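Local coordinates for pesticidal crystal protein Cry4Aa (Bacillus thuringiensis, PDB 2C9K) that kills mosquito larvae by binding midgut epithelial cells and promoting their colloid-osmotic lysis, acting as a pore-forming delta-endotoxin, at residues K60-A63 against S64-S68; T234-L237 against D238-L242; S328-S331 against S332-G335; L346-A349 against T350-I354. All coordinates share one frame; numbering follows the deposited sequence.

Contact 1: K60-A63 against S64-S68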
loop_
_atom_site.group_PDB
_atom_site.type_symbol
_atom_site.label_atom_id
_atom_site.label_comp_id
_atom_site.label_asym_id
_atom_site.label_seq_id
_atom_site.Cartn_x
_atom_site.Cartn_y
_atom_site.Cartn_z
ATOM N N LYS A 60 -13.652 -21.003 -3.570
ATOM C CA LYS A 60 -14.207 -21.598 -4.785
ATOM C C LYS A 60 -13.251 -22.739 -5.112
ATOM O O LYS A 60 -12.144 -22.781 -4.573
ATOM C CB LYS A 60 -14.247 -20.584 -5.930
ATOM C CG LYS A 60 -14.826 -21.130 -7.225
ATOM C CD LYS A 60 -15.156 -20.008 -8.205
ATOM C CE LYS A 60 -15.889 -20.532 -9.437
ATOM N NZ LYS A 60 -16.440 -19.420 -10.268
ATOM N N GLU A 61 -13.636 -23.655 -5.993
ATOM C CA GLU A 61 -12.739 -24.769 -6.254
ATOM C C GLU A 61 -12.316 -25.130 -7.671
ATOM O O GLU A 61 -13.011 -24.849 -8.653
ATOM C CB GLU A 61 -13.298 -26.019 -5.582
ATOM C CG GLU A 61 -13.664 -25.794 -4.133
ATOM C CD GLU A 61 -13.575 -27.059 -3.311
ATOM O OE1 GLU A 61 -12.437 -27.507 -3.028
ATOM O OE2 GLU A 61 -14.642 -27.607 -2.956
ATOM N N ILE A 62 -11.139 -25.754 -7.732
ATOM C CA ILE A 62 -10.527 -26.260 -8.956
ATOM C C ILE A 62 -9.563 -27.367 -8.544
ATOM O O ILE A 62 -9.080 -27.396 -7.410
ATOM C CB ILE A 62 -9.720 -25.192 -9.738
ATOM C CG1 ILE A 62 -8.486 -24.761 -8.940
ATOM C CG2 ILE A 62 -10.622 -24.015 -10.089
ATOM C CD1 ILE A 62 -7.519 -23.927 -9.747
ATOM N N ALA A 63 -9.291 -28.278 -9.471
ATOM C CA ALA A 63 -8.395 -29.395 -9.207
ATOM C C ALA A 63 -7.028 -28.917 -8.738
ATOM O O ALA A 63 -6.401 -28.062 -9.362
ATOM C CB ALA A 63 -8.250 -30.250 -10.458
ATOM N N SER A 64 -6.571 -29.481 -7.631
ATOM C CA SER A 64 -5.283 -29.123 -7.068
ATOM C C SER A 64 -4.114 -29.358 -8.026
ATOM O O SER A 64 -2.984 -28.951 -7.745
ATOM C CB SER A 64 -5.065 -29.894 -5.761
ATOM O OG SER A 64 -5.572 -31.214 -5.855
ATOM N N THR A 65 -4.376 -30.011 -9.154
ATOM C CA THR A 65 -3.323 -30.268 -10.135
ATOM C C THR A 65 -2.915 -28.948 -10.786
ATOM O O THR A 65 -1.786 -28.791 -11.244
ATOM C CB THR A 65 -3.793 -31.247 -11.233
ATOM O OG1 THR A 65 -4.957 -30.724 -11.881
ATOM C CG2 THR A 65 -4.124 -32.590 -10.634
ATOM N N TYR A 66 -3.846 -27.999 -10.819
ATOM C CA TYR A 66 -3.584 -26.684 -11.396
ATOM C C TYR A 66 -2.665 -25.880 -10.483
ATOM O O TYR A 66 -1.837 -25.095 -10.949
ATOM C CB TYR A 66 -4.893 -25.915 -11.582
ATOM C CG TYR A 66 -5.733 -26.376 -12.748
ATOM C CD1 TYR A 66 -5.368 -26.075 -14.058
ATOM C CD2 TYR A 66 -6.908 -27.100 -12.536
ATOM C CE1 TYR A 66 -6.157 -26.482 -15.130
ATOM C CE2 TYR A 66 -7.701 -27.511 -13.598
ATOM C CZ TYR A 66 -7.322 -27.199 -14.889
ATOM O OH TYR A 66 -8.114 -27.606 -15.933
ATOM N N ILE A 67 -2.824 -26.088 -9.182
ATOM C CA ILE A 67 -2.028 -25.392 -8.188
ATOM C C ILE A 67 -0.587 -25.884 -8.186
ATOM O O ILE A 67 0.348 -25.088 -8.228
ATOM C CB ILE A 67 -2.641 -25.576 -6.792
ATOM C CG1 ILE A 67 -4.063 -25.015 -6.795
ATOM C CG2 ILE A 67 -1.793 -24.877 -5.744
ATOM C CD1 ILE A 67 -4.785 -25.157 -5.481
ATOM N N SER A 68 -0.411 -27.198 -8.141
ATOM C CA SER A 68 0.928 -27.780 -8.139
ATOM C C SER A 68 1.626 -27.547 -9.476
ATOM O O SER A 68 2.854 -27.487 -9.541
ATOM C CB SER A 68 0.867 -29.282 -7.852
ATOM O OG SER A 68 0.090 -29.954 -8.828
#

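Contact 2: T234-L237 against D238-L242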
loop_
_atom_site.group_PDB
_atom_site.type_symbol
_atom_site.label_atom_id
_atom_site.label_comp_id
_atom_site.label_asym_id
_atom_site.label_seq_id
_atom_site.Cartn_x
_atom_site.Cartn_y
_atom_site.Cartn_z
ATOM N N THR A 234 -1.276 -5.970 -0.042
ATOM C CA THR A 234 0.070 -6.202 0.460
ATOM C C THR A 234 0.873 -7.146 -0.429
ATOM O O THR A 234 2.099 -7.186 -0.343
ATOM C CB THR A 234 0.041 -6.789 1.875
ATOM O OG1 THR A 234 -0.476 -8.122 1.835
ATOM C CG2 THR A 234 -0.843 -5.961 2.761
ATOM N N ALA A 235 0.191 -7.910 -1.278
ATOM C CA ALA A 235 0.888 -8.843 -2.161
ATOM C C ALA A 235 1.116 -8.244 -3.541
ATOM O O ALA A 235 2.246 -8.155 -4.010
ATOM C CB ALA A 235 0.107 -10.146 -2.277
ATOM N N VAL A 236 0.045 -7.805 -4.183
ATOM C CA VAL A 236 0.161 -7.238 -5.514
ATOM C C VAL A 236 0.227 -5.711 -5.588
ATOM O O VAL A 236 1.278 -5.156 -5.880
ATOM C CB VAL A 236 -0.994 -7.733 -6.403
ATOM C CG1 VAL A 236 -0.783 -7.290 -7.849
ATOM C CG2 VAL A 236 -1.085 -9.248 -6.309
ATOM N N LEU A 237 -0.885 -5.037 -5.319
ATOM C CA LEU A 237 -0.936 -3.578 -5.416
ATOM C C LEU A 237 0.261 -2.817 -4.836
ATOM O O LEU A 237 0.743 -1.860 -5.451
ATOM C CB LEU A 237 -2.236 -3.058 -4.794
ATOM C CG LEU A 237 -3.514 -3.744 -5.289
ATOM C CD1 LEU A 237 -4.730 -2.953 -4.833
ATOM C CD2 LEU A 237 -3.488 -3.858 -6.800
ATOM N N ASP A 238 0.744 -3.228 -3.664
ATOM C CA ASP A 238 1.885 -2.544 -3.052
ATOM C C ASP A 238 3.101 -2.718 -3.934
ATOM O O ASP A 238 3.889 -1.790 -4.117
ATOM C CB ASP A 238 2.186 -3.086 -1.644
ATOM C CG ASP A 238 1.259 -2.505 -0.579
ATOM O OD1 ASP A 238 0.518 -1.546 -0.885
ATOM O OD2 ASP A 238 1.278 -3.000 0.569
ATOM N N LEU A 239 3.242 -3.909 -4.495
ATOM C CA LEU A 239 4.366 -4.206 -5.366
ATOM C C LEU A 239 4.195 -3.461 -6.699
ATOM O O LEU A 239 5.143 -2.876 -7.219
ATOM C CB LEU A 239 4.447 -5.717 -5.573
ATOM C CG LEU A 239 5.745 -6.336 -6.088
ATOM C CD1 LEU A 239 6.960 -5.806 -5.308
ATOM C CD2 LEU A 239 5.622 -7.862 -5.959
ATOM N N VAL A 240 2.977 -3.455 -7.230
ATOM C CA VAL A 240 2.682 -2.775 -8.485
ATOM C C VAL A 240 2.882 -1.257 -8.409
ATOM O O VAL A 240 3.221 -0.618 -9.406
ATOM C CB VAL A 240 1.230 -3.063 -8.927
ATOM C CG1 VAL A 240 0.916 -2.345 -10.241
ATOM C CG2 VAL A 240 1.026 -4.563 -9.067
ATOM N N ALA A 241 2.661 -0.676 -7.233
ATOM C CA ALA A 241 2.825 0.768 -7.049
ATOM C C ALA A 241 4.289 1.225 -7.144
ATOM O O ALA A 241 4.566 2.398 -7.393
ATOM C CB ALA A 241 2.235 1.189 -5.712
ATOM N N LEU A 242 5.225 0.300 -6.955
ATOM C CA LEU A 242 6.644 0.640 -7.024
ATOM C C LEU A 242 7.256 0.401 -8.411
ATOM O O LEU A 242 8.350 0.895 -8.707
ATOM C CB LEU A 242 7.422 -0.165 -5.983
ATOM C CG LEU A 242 6.881 -0.050 -4.562
ATOM C CD1 LEU A 242 7.596 -1.049 -3.652
ATOM C CD2 LEU A 242 7.064 1.376 -4.064
#

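Contact 3: S328-S331 against S332-G335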
loop_
_atom_site.group_PDB
_atom_site.type_symbol
_atom_site.label_atom_id
_atom_site.label_comp_id
_atom_site.label_asym_id
_atom_site.label_seq_id
_atom_site.Cartn_x
_atom_site.Cartn_y
_atom_site.Cartn_z
ATOM N N SER A 328 -5.358 18.965 15.722
ATOM C CA SER A 328 -5.743 17.573 15.874
ATOM C C SER A 328 -7.244 17.440 15.675
ATOM O O SER A 328 -8.015 17.976 16.460
ATOM C CB SER A 328 -5.351 17.089 17.266
ATOM O OG SER A 328 -5.690 15.732 17.450
ATOM N N GLN A 329 -7.654 16.738 14.621
ATOM C CA GLN A 329 -9.072 16.543 14.312
ATOM C C GLN A 329 -9.640 15.386 15.122
ATOM O O GLN A 329 -8.905 14.502 15.562
ATOM C CB GLN A 329 -9.264 16.253 12.813
ATOM C CG GLN A 329 -8.705 17.312 11.868
ATOM C CD GLN A 329 -8.666 16.841 10.416
ATOM O OE1 GLN A 329 -7.611 16.855 9.771
ATOM N NE2 GLN A 329 -9.814 16.421 9.899
ATOM N N LYS A 330 -10.952 15.390 15.315
ATOM C CA LYS A 330 -11.606 14.338 16.076
ATOM C C LYS A 330 -12.578 13.582 15.179
ATOM O O LYS A 330 -13.215 14.163 14.307
ATOM C CB LYS A 330 -12.349 14.952 17.261
ATOM C CG LYS A 330 -13.076 13.957 18.137
ATOM C CD LYS A 330 -14.019 14.685 19.073
ATOM C CE LYS A 330 -14.792 13.728 19.963
ATOM N NZ LYS A 330 -15.728 14.459 20.870
ATOM N N SER A 331 -12.690 12.279 15.393
ATOM C CA SER A 331 -13.587 11.470 14.578
ATOM C C SER A 331 -14.975 11.428 15.188
ATOM O O SER A 331 -15.259 12.131 16.164
ATOM C CB SER A 331 -13.069 10.038 14.475
ATOM O OG SER A 331 -13.270 9.371 15.702
ATOM N N SER A 332 -15.841 10.600 14.607
ATOM C CA SER A 332 -17.194 10.457 15.129
ATOM C C SER A 332 -17.095 9.615 16.379
ATOM O O SER A 332 -16.080 8.971 16.617
ATOM C CB SER A 332 -18.103 9.751 14.125
ATOM O OG SER A 332 -18.377 10.580 13.012
ATOM N N VAL A 333 -18.137 9.631 17.191
ATOM C CA VAL A 333 -18.117 8.815 18.385
ATOM C C VAL A 333 -18.907 7.575 18.025
ATOM O O VAL A 333 -20.132 7.580 18.081
ATOM C CB VAL A 333 -18.784 9.527 19.585
ATOM C CG1 VAL A 333 -18.833 8.592 20.780
ATOM C CG2 VAL A 333 -18.003 10.777 19.947
ATOM N N PHE A 334 -18.210 6.524 17.619
ATOM C CA PHE A 334 -18.881 5.284 17.265
ATOM C C PHE A 334 -19.399 4.655 18.553
ATOM O O PHE A 334 -19.032 5.088 19.643
ATOM C CB PHE A 334 -17.905 4.330 16.569
ATOM C CG PHE A 334 -17.146 4.959 15.434
ATOM C CD1 PHE A 334 -15.995 5.699 15.675
ATOM C CD2 PHE A 334 -17.584 4.817 14.123
ATOM C CE1 PHE A 334 -15.286 6.286 14.625
ATOM C CE2 PHE A 334 -16.882 5.403 13.070
ATOM C CZ PHE A 334 -15.730 6.136 13.329
ATOM N N GLY A 335 -20.254 3.645 18.429
ATOM C CA GLY A 335 -20.796 2.987 19.607
ATOM C C GLY A 335 -22.036 3.654 20.177
ATOM O O GLY A 335 -22.670 4.481 19.528
#

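Contact 4: L346-A349 against T350-I354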
loop_
_atom_site.group_PDB
_atom_site.type_symbol
_atom_site.label_atom_id
_atom_site.label_comp_id
_atom_site.label_asym_id
_atom_site.label_seq_id
_atom_site.Cartn_x
_atom_site.Cartn_y
_atom_site.Cartn_z
ATOM N N LEU A 346 -5.714 6.843 25.335
ATOM C CA LEU A 346 -4.330 6.420 25.087
ATOM C C LEU A 346 -3.746 7.361 24.030
ATOM O O LEU A 346 -4.121 7.297 22.857
ATOM C CB LEU A 346 -4.265 4.986 24.559
ATOM C CG LEU A 346 -2.912 4.621 23.924
ATOM C CD1 LEU A 346 -1.823 4.663 24.978
ATOM C CD2 LEU A 346 -2.973 3.239 23.299
ATOM N N GLY A 347 -2.841 8.239 24.452
ATOM C CA GLY A 347 -2.240 9.188 23.532
ATOM C C GLY A 347 -1.014 8.648 22.827
ATOM O O GLY A 347 -0.512 7.580 23.171
ATOM N N LEU A 348 -0.532 9.395 21.839
ATOM C CA LEU A 348 0.637 9.001 21.060
ATOM C C LEU A 348 1.357 10.232 20.519
ATOM O O LEU A 348 0.751 11.074 19.868
ATOM C CB LEU A 348 0.211 8.107 19.893
ATOM C CG LEU A 348 -0.397 6.737 20.225
ATOM C CD1 LEU A 348 -0.983 6.111 18.970
ATOM C CD2 LEU A 348 0.665 5.832 20.832
ATOM N N ALA A 349 2.653 10.341 20.789
ATOM C CA ALA A 349 3.432 11.477 20.305
ATOM C C ALA A 349 3.957 11.166 18.916
ATOM O O ALA A 349 3.690 10.103 18.368
ATOM C CB ALA A 349 4.589 11.762 21.242
ATOM N N THR A 350 4.713 12.089 18.341
ATOM C CA THR A 350 5.250 11.862 17.016
ATOM C C THR A 350 6.309 10.768 17.071
ATOM O O THR A 350 7.080 10.675 18.027
ATOM C CB THR A 350 5.863 13.140 16.443
ATOM O OG1 THR A 350 5.022 14.252 16.778
ATOM C CG2 THR A 350 5.966 13.038 14.909
ATOM N N ASN A 351 6.332 9.936 16.036
ATOM C CA ASN A 351 7.277 8.831 15.952
ATOM C C ASN A 351 7.015 7.747 17.003
ATOM O O ASN A 351 7.929 7.024 17.414
ATOM C CB ASN A 351 8.707 9.359 16.053
ATOM C CG ASN A 351 9.096 10.200 14.848
ATOM O OD1 ASN A 351 9.023 9.738 13.702
ATOM N ND2 ASN A 351 9.511 11.441 15.098
ATOM N N ILE A 352 5.755 7.659 17.432
ATOM C CA ILE A 352 5.301 6.653 18.389
ATOM C C ILE A 352 4.065 6.000 17.749
ATOM O O ILE A 352 2.992 6.605 17.665
ATOM C CB ILE A 352 4.931 7.273 19.763
ATOM C CG1 ILE A 352 6.192 7.476 20.617
ATOM C CG2 ILE A 352 3.960 6.360 20.501
ATOM C CD1 ILE A 352 7.051 8.630 20.196
ATOM N N TYR A 353 4.227 4.760 17.293
ATOM C CA TYR A 353 3.147 4.063 16.619
ATOM C C TYR A 353 2.720 2.730 17.207
ATOM O O TYR A 353 3.468 2.072 17.930
ATOM C CB TYR A 353 3.532 3.845 15.157
ATOM C CG TYR A 353 4.276 5.007 14.546
ATOM C CD1 TYR A 353 5.660 4.966 14.385
ATOM C CD2 TYR A 353 3.601 6.159 14.147
ATOM C CE1 TYR A 353 6.353 6.046 13.843
ATOM C CE2 TYR A 353 4.283 7.246 13.603
ATOM C CZ TYR A 353 5.658 7.184 13.456
ATOM O OH TYR A 353 6.339 8.271 12.953
ATOM N N ILE A 354 1.497 2.340 16.873
ATOM C CA ILE A 354 0.940 1.070 17.311
ATOM C C ILE A 354 1.164 0.118 16.128
ATOM O O ILE A 354 0.655 0.361 15.038
ATOM C CB ILE A 354 -0.573 1.218 17.632
ATOM C CG1 ILE A 354 -0.758 2.218 18.776
ATOM C CG2 ILE A 354 -1.166 -0.111 18.047
ATOM C CD1 ILE A 354 -2.200 2.613 19.036
#

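Contact 1: K60-A63 against S64-S68
Ala63 O accepts the shortest sound bond here, from the backbone N of Tyr66, with 2.9 Å between Ala63 O and Tyr66 N. The N-H runs fairly straight at the oxygen (162°), although the donor stands above the carbonyl plane. Spanning three residues, the bond closes the turn in which the extended chain of 60-63 bends into a helix. The same oxygen, Ala63 O, lies at the edge of the Tyr66 ring, near its plane, 3.4 Å from Tyr66 CD2. The ring stands there because Tyr66 CG lies beside its own backbone N (chi1 -75°), which turns the side chain back toward the incoming chain. On the apolar side, Ile62 reaches forward with its longer branch, and Ile62 CD1 meets Tyr66 CB at 3.8 Å, the two side chains meeting at a slant. Ala63 CB touches Tyr66 CD2 at 4.0 Å; a small methyl suits this exposed bend, where a hydroxyl, Thr65 OG1, also lies close by. An apolar isoleucine and a broad aromatic ring suit a bend that packs on helix 129-137, where Ile62 and Tyr66 both lean on Tyr135. Tyr66 also rests on Pro126 and Pro127, beside the disulfide of Cys125 and Cys132. Ile67 packs on Ile51 of helix 46-58, and this surface bend thus joins helices 46-58 and 64-74 in the N-terminal helical domain.

Contact 2: T234-L237 against D238-L242
With CG1 of Val236 turned away from its own N (chi1 -173°) and CG2 of Val240 folded back beside the N of its residue, the two valines, one helical turn apart, lie side by side and point the same way. Their methyls meet, Val236 CG1 to Val240 CG2, at 3.5 Å. Beta-branched side chains suit this face of helix 222-240 because they are short and stiff, and helix 183-208 covers both of them at Cys197. Asp238 also turns its carboxylate back along the helix: CG lies beside the backbone N (chi1 -80°), and Asp238 OD2 comes to 3.4 Å from Thr234 CA, an approach alongside the backbone rather than to the threonine hydroxyl. That hydroxyl is bonded to the carbonyl O of Lys231, one turn earlier, so a buried threonine has its polar end satisfied within the helix. The backbone holds the turn with Val240 N to Val236 O at 2.8 Å, nearly straight at 163°, and Ala241 N to Leu237 O at 2.9 Å. Val236 O also receives a weak bond from Leu239 N, in the last turns of a helix that passes through a wider pi-type turn at 234-237. Leu239 reaches another neighbour, helix 140-164, at Gln145 and Asn148. Chemically, a mostly apolar helix end close to the centre of the chain carries one buried carboxylate; the salt bridge from Asp238 OD2 to Arg261 probably offsets its charge, and ties helix 222-240 to the chain just before strand 262-267.

Contact 3: S328-S331 against S332-G335
Ser331 and Phe334 meet where the hydroxyl Ser331 OG comes to 3.8 Å from Phe334 CE1, and both side chains touch Phe436 of strand 432-440. Phe334 CG lies beside its own backbone N (chi1 -50°), which swings the ring back along the strand toward the serine. The serine hydroxyl sits between its own N and carbonyl carbon, and from there it reaches forward to the next peptide: Ser331 OG gives a hydrogen bond to Ser332 O at 3.0 Å, the donor tilted 18° from the carbonyl plane. It also accepts a hydrogen bond from the backbone N of Asn318. Lys330 points another way, its chain fully extended, and Lys330 CE lies 4.4 Å from Val333 CG2. Its charged end makes a cation-pi contact with Tyr317. The setting is the second strand of the hairpin 313-322 and 329-335, at the outer edge of a four-stranded antiparallel sheet in the middle domain; backbone pairing with strand 313-322 is seen at Gln329 (with Phe320) and Ser331 (with Asn318). A short hydroxyl can serve two backbone groups at once, which suits a strand broken by a bulge or short loop. The chemistry is therefore mixed: of the two Ser331 bonds, one fixes the local peptide and the other joins strand 313-322, while Phe334, its ring meeting that of His316, supplies apolar and aromatic packing.

Contact 4: L346-A349 against T350-I354
Leu348 forms the closely packed part of the contact because it touches both isoleucines: Leu348 CD2 meets Ile352 CG2 at 3.4 Å, the two side chains approaching at a slant. Its other methyl has a different partner, Leu348 CD1 touching Ile354 CD1 at 3.7 Å, with these side chains at about a right angle. Leucine suits the spot because its fork sends one methyl to each isoleucine, and with CG beside the backbone N (chi1 -65°) both branches face the returning chain. Leu346 extends the patch more loosely, Leu346 CD2 lying 4.4 Å from Ile354 CD1. Strand 373-381 lies against this apolar side, through Phe378 and Ile380. Between the two strands the chain reverses in a type II beta turn from Ala349 to Ile352, carrying it out of one antiparallel sheet of the middle domain, by strand 342-347, and into another by strand 353-362. Asn351 fits the turn's third position, where a positive phi (67°) is needed and asparagine tolerates it well. The turn bond is weak, Ile352 N to Ala349 O at 3.3 Å and bent to 129°. Toward solvent, Ala349, Thr350 and Asn351 are exposed, and Ala349 CB makes a longer apolar contact with Ile352 CD1, at 4.1 Å. Here a polar link takes over, Tyr353 OH giving a hydrogen bond to Asn351 OD1 at 3.1 Å from above the amide plane, while Asn351 C lies over one face of the Tyr353 ring, offset toward its rim.

How the contacts relate
Contact 2 is the buried one, its centre about 6 Å from that of the chain, whereas contacts 1 and 3 lie at the surface and contact 4 is partly buried. Contacts 1 and 2 share the N-terminal helical domain, their centres about 25 Å apart: contact 1 is the bend leading into helix 64-74, contact 2 lies within helix 222-240. Contacts 3 and 4 belong to the middle beta domain: strands 329-335 and 342-347 form the two outer edges of one sheet, and contact 4 leads on to a second. The chemistry follows the setting. Backbone helix bonds and close valines mark the core, aromatic and aliphatic groups line the helix start, serine bonds serve the broken strand, and an aliphatic cluster packs beside the sheet-to-sheet turn.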